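Long-range contacts in 3,4-dihydroxybenzoate decarboxylase (PDB 5NY5), which probably catalyses the reversible decarboxylation of 3,4-dihydroxybenzoate to catechol, using a prenylated flavin cofactor and a metal ion as a UbiD-family enzyme: residues P348-N353 with K371-S376; V121-D126 with V306-M311; G74-R79 with G324-T329; P142-P147 with H285-F290. All coordinates share one frame; numbering follows the deposited sequence.

Contact 1 of 4, residues P348-N353 with K371-S376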
loop_
_atom_site.group_PDB
_atom_site.type_symbol
_atom_site.label_atom_id
_atom_site.label_comp_id
_atom_site.label_asym_id
_atom_site.label_seq_id
_atom_site.Cartn_x
_atom_site.Cartn_y
_atom_site.Cartn_z
ATOM N N PRO A 348 3.689 -15.001 -29.494
ATOM C CA PRO A 348 3.404 -14.741 -30.911
ATOM C C PRO A 348 1.961 -14.315 -31.143
ATOM O O PRO A 348 1.024 -14.889 -30.584
ATOM C CB PRO A 348 3.701 -16.085 -31.585
ATOM C CG PRO A 348 4.585 -16.816 -30.617
ATOM C CD PRO A 348 4.132 -16.385 -29.262
ATOM N N GLY A 349 1.793 -13.298 -31.986
ATOM C CA GLY A 349 0.479 -12.841 -32.383
ATOM C C GLY A 349 -0.253 -11.986 -31.372
ATOM O O GLY A 349 -1.416 -11.643 -31.608
ATOM N N PHE A 350 0.388 -11.623 -30.263
ATOM C CA PHE A 350 -0.270 -10.889 -29.188
ATOM C C PHE A 350 -0.074 -9.385 -29.342
ATOM O O PHE A 350 -1.046 -8.631 -29.438
ATOM C CB PHE A 350 0.259 -11.379 -27.835
ATOM C CG PHE A 350 -0.468 -10.816 -26.645
ATOM C CD1 PHE A 350 -1.836 -10.973 -26.513
ATOM C CD2 PHE A 350 0.224 -10.161 -25.641
ATOM C CE1 PHE A 350 -2.500 -10.468 -25.416
ATOM C CE2 PHE A 350 -0.436 -9.657 -24.538
ATOM C CZ PHE A 350 -1.798 -9.810 -24.427
ATOM N N LEU A 351 1.177 -8.939 -29.371
ATOM C CA LEU A 351 1.465 -7.528 -29.570
ATOM C C LEU A 351 1.056 -7.104 -30.974
ATOM O O LEU A 351 1.458 -7.724 -31.961
ATOM C CB LEU A 351 2.950 -7.256 -29.348
ATOM C CG LEU A 351 3.372 -5.788 -29.320
ATOM C CD1 LEU A 351 2.785 -5.085 -28.103
ATOM C CD2 LEU A 351 4.884 -5.668 -29.330
ATOM N N GLN A 352 0.245 -6.051 -31.061
ATOM C CA GLN A 352 -0.173 -5.526 -32.355
ATOM C C GLN A 352 0.756 -4.429 -32.848
ATOM O O GLN A 352 1.093 -4.389 -34.034
ATOM C CB GLN A 352 -1.607 -5.001 -32.275
ATOM C CG GLN A 352 -2.604 -6.024 -31.767
ATOM C CD GLN A 352 -2.560 -7.313 -32.560
ATOM O OE1 GLN A 352 -2.721 -7.311 -33.777
ATOM N NE2 GLN A 352 -2.333 -8.424 -31.871
ATOM N N ASN A 353 1.188 -3.547 -31.954
ATOM C CA ASN A 353 2.103 -2.474 -32.309
ATOM C C ASN A 353 2.687 -1.916 -31.021
ATOM O O ASN A 353 2.244 -2.253 -29.921
ATOM C CB ASN A 353 1.399 -1.378 -33.112
ATOM C CG ASN A 353 2.333 -0.659 -34.062
ATOM O OD1 ASN A 353 3.553 -0.693 -33.900
ATOM N ND2 ASN A 353 1.763 -0.000 -35.060
ATOM N N LYS A 371 -3.776 -7.479 -28.226
ATOM C CA LYS A 371 -5.094 -7.991 -28.579
ATOM C C LYS A 371 -5.317 -9.295 -27.829
ATOM O O LYS A 371 -4.667 -10.301 -28.124
ATOM C CB LYS A 371 -5.221 -8.201 -30.088
ATOM C CG LYS A 371 -6.569 -8.743 -30.531
ATOM C CD LYS A 371 -6.589 -8.998 -32.032
ATOM C CE LYS A 371 -7.949 -9.493 -32.498
ATOM N NZ LYS A 371 -7.921 -9.906 -33.928
ATOM N N LYS A 372 -6.225 -9.279 -26.859
ATOM C CA LYS A 372 -6.595 -10.499 -26.158
ATOM C C LYS A 372 -7.531 -11.312 -27.042
ATOM O O LYS A 372 -8.641 -10.871 -27.360
ATOM C CB LYS A 372 -7.240 -10.171 -24.814
ATOM C CG LYS A 372 -6.282 -9.516 -23.836
ATOM C CD LYS A 372 -6.995 -9.062 -22.577
ATOM C CE LYS A 372 -6.074 -8.251 -21.690
ATOM N NZ LYS A 372 -6.824 -7.608 -20.581
ATOM N N ARG A 373 -7.075 -12.493 -27.450
ATOM C CA ARG A 373 -7.810 -13.335 -28.377
ATOM C C ARG A 373 -8.520 -14.494 -27.697
ATOM O O ARG A 373 -9.441 -15.071 -28.285
ATOM C CB ARG A 373 -6.852 -13.886 -29.437
ATOM C CG ARG A 373 -5.876 -12.849 -29.964
ATOM C CD ARG A 373 -4.537 -13.468 -30.320
ATOM N NE ARG A 373 -3.813 -13.938 -29.141
ATOM C CZ ARG A 373 -2.612 -14.506 -29.180
ATOM N NH1 ARG A 373 -1.999 -14.680 -30.343
ATOM N NH2 ARG A 373 -2.023 -14.903 -28.061
ATOM N N GLN A 374 -8.122 -14.837 -26.480
ATOM C CA GLN A 374 -8.631 -16.005 -25.780
ATOM C C GLN A 374 -8.505 -15.745 -24.290
ATOM O O GLN A 374 -7.775 -14.835 -23.879
ATOM C CB GLN A 374 -7.861 -17.267 -26.190
ATOM C CG GLN A 374 -6.370 -17.048 -26.335
ATOM C CD GLN A 374 -5.663 -18.259 -26.897
ATOM O OE1 GLN A 374 -6.207 -19.364 -26.893
ATOM N NE2 GLN A 374 -4.447 -18.058 -27.392
ATOM N N PRO A 375 -9.217 -16.508 -23.452
ATOM C CA PRO A 375 -9.106 -16.293 -21.999
ATOM C C PRO A 375 -7.682 -16.358 -21.470
ATOM O O PRO A 375 -7.326 -15.591 -20.568
ATOM C CB PRO A 375 -9.974 -17.418 -21.421
ATOM C CG PRO A 375 -10.961 -17.706 -22.481
ATOM C CD PRO A 375 -10.229 -17.529 -23.775
ATOM N N SER A 376 -6.853 -17.250 -22.015
ATOM C CA SER A 376 -5.473 -17.366 -21.558
ATOM C C SER A 376 -4.666 -16.097 -21.797
ATOM O O SER A 376 -3.605 -15.929 -21.189
ATOM C CB SER A 376 -4.792 -18.553 -22.243
ATOM O OG SER A 376 -4.847 -18.425 -23.651
HETATM O O HOH W 1 0.908 -16.568 -28.586
#
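Arg373 and Pro348 meet through a hydrogen bond in which NH1 of the guanidinium donates to Pro348 O at 3.0 Å. The donor lies in the carbonyl plane, on a lone pair, while the oxygen sits 21° out of the guanidinium plane. The arginine chain bends at chi2, which sets CD, and again at chi3, which sets NE. The flat group comes to rest with one face above Phe350 CA, and a water at its edge also binds Pro348 O. NE forms a salt bridge with Asp377, so the group has polar partners at both NE and NH1.

Phe350 O is gripped from opposite faces of its carbonyl plane. Lys371 N donates to it at 3.2 Å, and the amide NE2 of Gln352, from the same segment as Phe350, approaches at 2.8 Å from well above that plane. The bent glutamine crosses the start of the lysine side chain obliquely, NE2 lying 3.4 Å from Lys371 CB, beyond which the lysine runs out extended.

With its CG anti to the backbone N, beside the carbonyl carbon, Phe350 meets the Lys371-Lys372 backbone: CD1 lies 3.3 Å from Lys371 O, and the ring turns an edge to Lys372 CA, 4.2 Å from CE1. Lys372 itself leads away to a salt bridge with Glu378.

The contact sits at the open end of a beta hairpin, the antiparallel strands 351-356 and 365-370 of the C-terminal domain, with a classic bulge where Gln352 and Asn353 lie opposite Gln369.

Contact 2 of 4, residues V121-D126 with V306-M311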
loop_
_atom_site.group_PDB
_atom_site.type_symbol
_atom_site.label_atom_id
_atom_site.label_comp_id
_atom_site.label_asym_id
_atom_site.label_seq_id
_atom_site.Cartn_x
_atom_site.Cartn_y
_atom_site.Cartn_z
ATOM N N VAL A 121 38.565 20.138 -50.234
ATOM C CA VAL A 121 39.433 19.650 -49.168
ATOM C C VAL A 121 40.089 20.844 -48.489
ATOM O O VAL A 121 40.670 21.702 -49.159
ATOM C CB VAL A 121 40.503 18.672 -49.691
ATOM C CG1 VAL A 121 41.485 18.335 -48.589
ATOM C CG2 VAL A 121 39.855 17.403 -50.217
ATOM N N PHE A 122 39.992 20.898 -47.163
ATOM C CA PHE A 122 40.635 21.930 -46.356
ATOM C C PHE A 122 41.538 21.236 -45.346
ATOM O O PHE A 122 41.047 20.591 -44.414
ATOM C CB PHE A 122 39.603 22.807 -45.650
ATOM C CG PHE A 122 38.795 23.671 -46.577
ATOM C CD1 PHE A 122 37.721 23.147 -47.275
ATOM C CD2 PHE A 122 39.097 25.010 -46.735
ATOM C CE1 PHE A 122 36.975 23.936 -48.121
ATOM C CE2 PHE A 122 38.352 25.806 -47.579
ATOM C CZ PHE A 122 37.289 25.268 -48.273
ATOM N N TYR A 123 42.850 21.359 -45.528
ATOM C CA TYR A 123 43.795 20.772 -44.589
ATOM C C TYR A 123 44.014 21.700 -43.403
ATOM O O TYR A 123 44.062 22.924 -43.553
ATOM C CB TYR A 123 45.128 20.480 -45.277
ATOM C CG TYR A 123 45.051 19.409 -46.341
ATOM C CD1 TYR A 123 44.990 18.066 -45.998
ATOM C CD2 TYR A 123 45.049 19.742 -47.688
ATOM C CE1 TYR A 123 44.922 17.085 -46.966
ATOM C CE2 TYR A 123 44.984 18.767 -48.664
ATOM C CZ TYR A 123 44.919 17.440 -48.298
ATOM O OH TYR A 123 44.855 16.471 -49.271
ATOM N N ALA A 124 44.149 21.107 -42.217
ATOM C CA ALA A 124 44.298 21.880 -40.992
ATOM C C ALA A 124 45.716 22.383 -40.767
ATOM O O ALA A 124 45.921 23.226 -39.887
ATOM C CB ALA A 124 43.858 21.049 -39.785
ATOM N N ASP A 125 46.697 21.891 -41.526
ATOM C CA ASP A 125 48.060 22.386 -41.383
ATOM C C ASP A 125 48.237 23.790 -41.946
ATOM O O ASP A 125 49.276 24.412 -41.698
ATOM C CB ASP A 125 49.049 21.425 -42.049
ATOM C CG ASP A 125 48.609 20.996 -43.434
ATOM O OD1 ASP A 125 47.827 21.733 -44.069
ATOM O OD2 ASP A 125 49.052 19.919 -43.889
ATOM N N ASP A 126 47.265 24.297 -42.693
ATOM C CA ASP A 126 47.313 25.682 -43.142
ATOM C C ASP A 126 47.192 26.611 -41.938
ATOM O O ASP A 126 46.296 26.423 -41.106
ATOM C CB ASP A 126 46.188 25.957 -44.138
ATOM C CG ASP A 126 46.290 27.330 -44.772
ATOM O OD1 ASP A 126 46.022 28.333 -44.080
ATOM O OD2 ASP A 126 46.625 27.403 -45.972
ATOM N N VAL A 306 41.214 18.057 -35.529
ATOM C CA VAL A 306 40.885 17.861 -36.934
ATOM C C VAL A 306 42.139 18.017 -37.781
ATOM O O VAL A 306 42.959 18.919 -37.559
ATOM C CB VAL A 306 39.781 18.839 -37.372
ATOM C CG1 VAL A 306 40.177 20.266 -37.065
ATOM C CG2 VAL A 306 39.482 18.680 -38.856
ATOM N N LYS A 307 42.309 17.115 -38.745
ATOM C CA LYS A 307 43.396 17.204 -39.709
ATOM C C LYS A 307 42.949 17.757 -41.051
ATOM O O LYS A 307 43.719 18.461 -41.708
ATOM C CB LYS A 307 44.035 15.828 -39.918
ATOM C CG LYS A 307 44.651 15.241 -38.662
ATOM C CD LYS A 307 45.686 16.183 -38.076
ATOM C CE LYS A 307 46.264 15.635 -36.784
ATOM N NZ LYS A 307 47.250 16.570 -36.179
ATOM N N ALA A 308 41.721 17.460 -41.466
ATOM C CA ALA A 308 41.196 17.973 -42.719
ATOM C C ALA A 308 39.680 18.033 -42.640
ATOM O O ALA A 308 39.044 17.195 -41.997
ATOM C CB ALA A 308 41.628 17.110 -43.909
ATOM N N VAL A 309 39.109 19.039 -43.296
ATOM C CA VAL A 309 37.670 19.134 -43.499
ATOM C C VAL A 309 37.398 18.908 -44.977
ATOM O O VAL A 309 38.140 19.394 -45.838
ATOM C CB VAL A 309 37.105 20.487 -43.029
ATOM C CG1 VAL A 309 35.589 20.489 -43.116
ATOM C CG2 VAL A 309 37.550 20.775 -41.611
ATOM N N THR A 310 36.335 18.165 -45.270
ATOM C CA THR A 310 36.082 17.664 -46.612
ATOM C C THR A 310 34.596 17.777 -46.909
ATOM O O THR A 310 33.770 17.270 -46.145
ATOM C CB THR A 310 36.565 16.211 -46.729
ATOM O OG1 THR A 310 37.959 16.196 -47.062
ATOM C CG2 THR A 310 35.790 15.447 -47.766
HETATM N N MSE A 311 34.258 18.451 -48.005
HETATM C CA MSE A 311 32.857 18.698 -48.343
HETATM C C MSE A 311 32.637 18.828 -49.848
HETATM O O MSE A 311 33.573 19.087 -50.599
HETATM C CB MSE A 311 32.359 19.953 -47.629
HETATM C CG MSE A 311 33.183 21.201 -47.895
HETATM SE SE MSE A 311 32.652 22.687 -46.748
HETATM C CE MSE A 311 31.782 23.816 -48.076
#
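Val309 O accepts the N-H of Phe122 at 2.7 Å in a fairly straight bond (162° at the hydrogen), and Val121 CA adds a longer CA-H...O contact to the same oxygen. The return bond, Val309 N to Phe122 O, is equally short at 2.7 Å and lies in the carbonyl plane. Phe122 and Val309 therefore form the hydrogen-bonded pair of this antiparallel register, with non-hydrogen-bonded pairs, Val121 with Thr310 and Tyr123 with Ala308, before and after it.

On the face carrying Phe122 and Val309, the two CB atoms stand 4.3 Å apart, and helix 131-134 packs on both side chains through Leu134. On the other face Val121 and Thr310 lie side by side and point the same way, CG2 against OG1. Tyr123 brings CD1 to within 4.1 Å of Ala308 CB, while one face of its ring receives Val121 CG1 toward the rim.

Past the strand end, Ala124 N donates to Lys307 O from above the carbonyl plane, and the methyl of Ala124 lies 3.2 Å from Val306 O as the chain enters a type I turn.

Strand 303-311 also pairs with strand 263-269, where a classic bulge sets Lys307 and Ala308 against Glu266. This antiparallel sheet of the Rift-related domain is consistent with the split-barrel fold of the FMN-binding clan.

Contact 3 of 4, residues G74-R79 with G324-T329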
loop_
_atom_site.group_PDB
_atom_site.type_symbol
_atom_site.label_atom_id
_atom_site.label_comp_id
_atom_site.label_asym_id
_atom_site.label_seq_id
_atom_site.Cartn_x
_atom_site.Cartn_y
_atom_site.Cartn_z
ATOM N N GLY A 74 15.651 19.352 -39.179
ATOM C CA GLY A 74 14.331 18.760 -39.146
ATOM C C GLY A 74 14.090 17.616 -40.100
ATOM O O GLY A 74 12.930 17.236 -40.298
HETATM N N MSE A 75 15.135 17.045 -40.686
HETATM C CA MSE A 75 14.969 16.027 -41.715
HETATM C C MSE A 75 14.241 14.797 -41.181
HETATM O O MSE A 75 13.374 14.247 -41.853
HETATM C CB MSE A 75 16.332 15.637 -42.295
HETATM C CG MSE A 75 16.286 14.899 -43.631
HETATM SE SE MSE A 75 15.417 15.864 -45.102
HETATM C CE MSE A 75 16.008 17.643 -44.713
ATOM N N HIS A 76 14.581 14.378 -39.965
ATOM C CA HIS A 76 13.937 13.235 -39.334
ATOM C C HIS A 76 12.899 13.644 -38.297
ATOM O O HIS A 76 12.452 12.795 -37.521
ATOM C CB HIS A 76 14.980 12.324 -38.680
ATOM C CG HIS A 76 16.239 12.173 -39.473
ATOM N ND1 HIS A 76 17.365 12.929 -39.229
ATOM C CD2 HIS A 76 16.554 11.350 -40.501
ATOM C CE1 HIS A 76 18.318 12.580 -40.073
ATOM N NE2 HIS A 76 17.852 11.625 -40.856
ATOM N N ALA A 77 12.503 14.916 -38.268
ATOM C CA ALA A 77 11.594 15.426 -37.242
ATOM C C ALA A 77 10.129 15.137 -37.539
ATOM O O ALA A 77 9.270 15.988 -37.307
ATOM C CB ALA A 77 11.820 16.925 -37.065
ATOM N N SER A 78 9.822 13.944 -38.046
ATOM C CA SER A 78 8.454 13.542 -38.341
ATOM C C SER A 78 8.403 12.054 -38.662
ATOM O O SER A 78 9.212 11.557 -39.451
ATOM C CB SER A 78 7.886 14.354 -39.509
ATOM O OG SER A 78 6.753 13.717 -40.071
ATOM N N ARG A 79 7.464 11.331 -38.053
ATOM C CA ARG A 79 7.339 9.913 -38.362
ATOM C C ARG A 79 6.807 9.711 -39.774
ATOM O O ARG A 79 7.244 8.796 -40.481
ATOM C CB ARG A 79 6.442 9.218 -37.335
ATOM C CG ARG A 79 6.183 7.749 -37.641
ATOM C CD ARG A 79 5.336 7.084 -36.571
ATOM N NE ARG A 79 6.155 6.477 -35.528
ATOM C CZ ARG A 79 6.366 5.172 -35.414
ATOM N NH1 ARG A 79 5.811 4.331 -36.272
ATOM N NH2 ARG A 79 7.127 4.709 -34.439
ATOM N N GLY A 324 14.024 17.322 -29.879
ATOM C CA GLY A 324 12.650 17.259 -30.351
ATOM C C GLY A 324 12.306 15.960 -31.037
ATOM O O GLY A 324 12.848 14.900 -30.720
ATOM N N GLU A 325 11.388 16.044 -32.005
ATOM C CA GLU A 325 10.916 14.854 -32.705
ATOM C C GLU A 325 12.029 14.171 -33.491
ATOM O O GLU A 325 11.962 12.961 -33.734
ATOM C CB GLU A 325 9.771 15.227 -33.640
ATOM C CG GLU A 325 9.029 14.048 -34.231
ATOM C CD GLU A 325 8.062 13.434 -33.248
ATOM O OE1 GLU A 325 7.763 14.090 -32.231
ATOM O OE2 GLU A 325 7.600 12.302 -33.487
ATOM N N GLU A 326 13.048 14.923 -33.906
ATOM C CA GLU A 326 14.158 14.318 -34.630
ATOM C C GLU A 326 14.850 13.256 -33.782
ATOM O O GLU A 326 15.230 12.194 -34.289
ATOM C CB GLU A 326 15.144 15.400 -35.071
ATOM C CG GLU A 326 16.123 14.942 -36.129
ATOM C CD GLU A 326 16.358 15.991 -37.198
ATOM O OE1 GLU A 326 16.137 17.188 -36.917
ATOM O OE2 GLU A 326 16.755 15.616 -38.321
ATOM N N HIS A 327 15.006 13.516 -32.483
ATOM C CA HIS A 327 15.542 12.491 -31.594
ATOM C C HIS A 327 14.558 11.342 -31.426
ATOM O O HIS A 327 14.960 10.173 -31.397
ATOM C CB HIS A 327 15.891 13.097 -30.237
ATOM C CG HIS A 327 16.535 12.132 -29.293
ATOM N ND1 HIS A 327 15.830 11.143 -28.641
ATOM C CD2 HIS A 327 17.822 12.002 -28.893
ATOM C CE1 HIS A 327 16.654 10.446 -27.880
ATOM N NE2 HIS A 327 17.869 10.947 -28.015
ATOM N N THR A 328 13.266 11.656 -31.307
ATOM C CA THR A 328 12.255 10.618 -31.135
ATOM C C THR A 328 12.286 9.613 -32.279
ATOM O O THR A 328 12.130 8.408 -32.061
ATOM C CB THR A 328 10.867 11.251 -31.023
ATOM O OG1 THR A 328 10.797 12.059 -29.843
ATOM C CG2 THR A 328 9.796 10.178 -30.963
ATOM N N THR A 329 12.486 10.091 -33.509
ATOM C CA THR A 329 12.580 9.183 -34.646
ATOM C C THR A 329 13.820 8.307 -34.544
ATOM O O THR A 329 13.733 7.076 -34.614
ATOM C CB THR A 329 12.600 9.973 -35.954
ATOM O OG1 THR A 329 11.341 10.625 -36.141
ATOM C CG2 THR A 329 12.866 9.048 -37.129
HETATM O O HOH W 2 18.215 17.223 -39.575
#
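Glu326 and His76 are joined twice through one carboxylate oxygen. OE2 accepts the backbone N-H of His76 at 3.0 Å in a nearly straight bond (172°), met from above the carboxylate plane. It also takes the imidazole ND1 at 2.9 Å on its anti lone pair, with a more bent geometry, and a water donates to it as well. Ring and carboxylate planes stand 64° apart, and the oxygen is tilted out of the ring plane.

The glutamate begins with CG anti to the backbone N (chi1 -165°) and bends at chi2, which sets CD, and its carboxylate meets the Gly74-Ala77 turn. The other oxygen, OE1, receives a weak bond from Gly74 N. In His76, CG is anti to the carbonyl carbon, beside the backbone N; N and ND1 both reach OE2. The ring also meets that of Tyr217.

One helical turn on, Thr329 OG1 donates to His76 O at 2.8 Å. Glu325 lays CG 3.6 Å from Ala77 O and sends its carboxylate on to Thr358. Ala77 CB and Glu326 CB are 4.2 Å apart.

The turn from Gly74 to Ala77 is a type I beta turn, and Ser78, the N-cap of helix 79-84, follows it. A His-carboxylate hydrogen bond thus helps bind this loop to the first turns of helix 324-346, with the His76 side chain about 7 Å from that of Ile169, a residue of the prenylated-FMN site, which has no cofactor bound in this chain.

Contact 4 of 4, residues P142-P147 with H285-F290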
loop_
_atom_site.group_PDB
_atom_site.type_symbol
_atom_site.label_atom_id
_atom_site.label_comp_id
_atom_site.label_asym_id
_atom_site.label_seq_id
_atom_site.Cartn_x
_atom_site.Cartn_y
_atom_site.Cartn_z
ATOM N N PRO A 142 20.980 30.067 -25.984
ATOM C CA PRO A 142 22.063 30.966 -25.559
ATOM C C PRO A 142 22.917 30.426 -24.418
ATOM O O PRO A 142 24.008 30.965 -24.191
ATOM C CB PRO A 142 21.318 32.241 -25.139
ATOM C CG PRO A 142 20.040 32.192 -25.901
ATOM C CD PRO A 142 19.672 30.746 -25.997
ATOM N N ILE A 143 22.471 29.394 -23.699
ATOM C CA ILE A 143 23.233 28.850 -22.579
ATOM C C ILE A 143 23.962 27.561 -22.949
ATOM O O ILE A 143 24.418 26.836 -22.058
ATOM C CB ILE A 143 22.339 28.629 -21.349
ATOM C CG1 ILE A 143 21.345 27.499 -21.608
ATOM C CG2 ILE A 143 21.613 29.912 -20.977
ATOM C CD1 ILE A 143 20.539 27.106 -20.394
ATOM N N ASP A 144 24.079 27.256 -24.238
ATOM C CA ASP A 144 24.813 26.074 -24.660
ATOM C C ASP A 144 26.305 26.242 -24.386
ATOM O O ASP A 144 26.820 27.355 -24.256
ATOM C CB ASP A 144 24.581 25.800 -26.146
ATOM C CG ASP A 144 23.208 25.225 -26.427
ATOM O OD1 ASP A 144 22.355 25.233 -25.513
ATOM O OD2 ASP A 144 22.979 24.766 -27.566
ATOM N N ALA A 145 27.004 25.110 -24.301
ATOM C CA ALA A 145 28.440 25.141 -24.059
ATOM C C ALA A 145 29.207 25.761 -25.217
ATOM O O ALA A 145 30.333 26.226 -25.021
ATOM C CB ALA A 145 28.960 23.730 -23.794
ATOM N N GLY A 146 28.621 25.778 -26.409
ATOM C CA GLY A 146 29.266 26.303 -27.586
ATOM C C GLY A 146 28.570 25.788 -28.825
ATOM O O GLY A 146 27.580 25.053 -28.739
ATOM N N PRO A 147 29.055 26.175 -30.000
ATOM C CA PRO A 147 28.483 25.639 -31.241
ATOM C C PRO A 147 28.594 24.123 -31.281
ATOM O O PRO A 147 29.589 23.543 -30.849
ATOM C CB PRO A 147 29.320 26.306 -32.340
ATOM C CG PRO A 147 30.517 26.877 -31.646
ATOM C CD PRO A 147 30.086 27.191 -30.255
ATOM N N HIS A 285 26.235 24.390 -18.604
ATOM C CA HIS A 285 25.400 23.464 -19.344
ATOM C C HIS A 285 26.082 23.060 -20.641
ATOM O O HIS A 285 27.010 23.719 -21.116
ATOM C CB HIS A 285 24.029 24.076 -19.652
ATOM C CG HIS A 285 23.260 24.474 -18.433
ATOM N ND1 HIS A 285 22.979 25.788 -18.128
ATOM C CD2 HIS A 285 22.721 23.732 -17.439
ATOM C CE1 HIS A 285 22.292 25.837 -17.001
ATOM N NE2 HIS A 285 22.125 24.603 -16.561
ATOM N N ALA A 286 25.605 21.956 -21.210
ATOM C CA ALA A 286 26.103 21.483 -22.493
ATOM C C ALA A 286 25.101 21.797 -23.593
ATOM O O ALA A 286 25.344 22.658 -24.443
ATOM C CB ALA A 286 26.381 19.980 -22.441
HETATM N N MSE A 287 23.964 21.115 -23.563
HETATM C CA MSE A 287 22.989 21.191 -24.635
HETATM C C MSE A 287 21.620 20.743 -24.141
HETATM O O MSE A 287 21.529 20.002 -23.166
HETATM C CB MSE A 287 23.430 20.308 -25.799
HETATM C CG MSE A 287 23.334 20.944 -27.163
HETATM SE SE MSE A 287 23.405 19.574 -28.534
HETATM C CE MSE A 287 21.501 19.206 -28.708
ATOM N N PRO A 288 20.556 21.190 -24.804
ATOM C CA PRO A 288 19.241 20.595 -24.545
ATOM C C PRO A 288 19.269 19.100 -24.830
ATOM O O PRO A 288 19.725 18.660 -25.887
ATOM C CB PRO A 288 18.318 21.341 -25.512
ATOM C CG PRO A 288 19.002 22.632 -25.760
ATOM C CD PRO A 288 20.470 22.346 -25.712
ATOM N N GLU A 289 18.783 18.320 -23.874
ATOM C CA GLU A 289 18.741 16.873 -23.999
ATOM C C GLU A 289 17.358 16.420 -24.452
ATOM O O GLU A 289 16.398 17.192 -24.477
ATOM C CB GLU A 289 19.119 16.208 -22.673
ATOM C CG GLU A 289 20.477 16.620 -22.130
ATOM C CD GLU A 289 21.631 16.119 -22.977
ATOM O OE1 GLU A 289 22.752 16.645 -22.821
ATOM O OE2 GLU A 289 21.423 15.197 -23.792
ATOM N N PHE A 290 17.265 15.141 -24.811
ATOM C CA PHE A 290 15.999 14.617 -25.307
ATOM C C PHE A 290 14.850 14.658 -24.295
ATOM O O PHE A 290 13.701 14.813 -24.744
ATOM C CB PHE A 290 16.202 13.191 -25.851
ATOM C CG PHE A 290 16.424 12.147 -24.794
ATOM C CD1 PHE A 290 15.355 11.459 -24.248
ATOM C CD2 PHE A 290 17.702 11.840 -24.361
ATOM C CE1 PHE A 290 15.552 10.497 -23.280
ATOM C CE2 PHE A 290 17.905 10.874 -23.392
ATOM C CZ PHE A 290 16.828 10.204 -22.853
#
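Ala145 donates its backbone N-H to Ala286 O at 3.0 Å, the one hydrogen bond directly linking these two segments. It is close to straight, 169° at the hydrogen, with the donor tilted 21° from the carbonyl plane. The same oxygen receives a weaker CA-H...O contact from Asp144 CA, and the methyl of Ala145 sits 3.3 Å from His285 O, so the loop lies close against the strand.

Carboxylate contacts come next. Asp144 meets Pro288 at about a right angle, with OD1 3.5 Å from the ring carbon CD, and OD2 lies 3.9 Å from Met287 CG. Neither is a polar bond: OD2 accepts instead from the backbone N of Asn140.

Van der Waals contact adds to these. Ile143 places CG1 in the crowded position between backbone N and carbonyl carbon (chi1 68°), and its CD1 lies 3.6 Å from His285 ND1, oblique to the ring. Pro477 and Ala476 of another subunit pack on Ile143 and Pro288 respectively.

Beyond the contact, the Met287 side chain lies about 4 Å from that of Arg171, a residue of the prenylated-FMN site, to which Glu289 forms a salt bridge; the cofactor is not bound in this chain. The chemistry implies a join fixed in register by a single backbone bond and otherwise by close packing, with a carboxylate probably stabilised by backbone N-H groups of its own loop, Asn140 and, weakly, Thr141.

From the N terminus, residues 74-79 open contact 3, 121-126 open contact 2 and 142-147 open contact 4. They close in reverse order, at 285-290, 306-311 and 324-329, so contact 4 nests in the loop of contact 2 and both nest in that of contact 3; none cross. Contacts 2 and 4 tie strands and loops within the Rift-related domain, whereas contact 3 ties an N-terminal-domain loop to helix 324-346. Contacts 3 and 4 touch where His327 stacks on Phe290. Contact 1 follows in series, closing a short loop in the C-terminal domain just beyond that helix, its centre about 56 Å from that of contact 2.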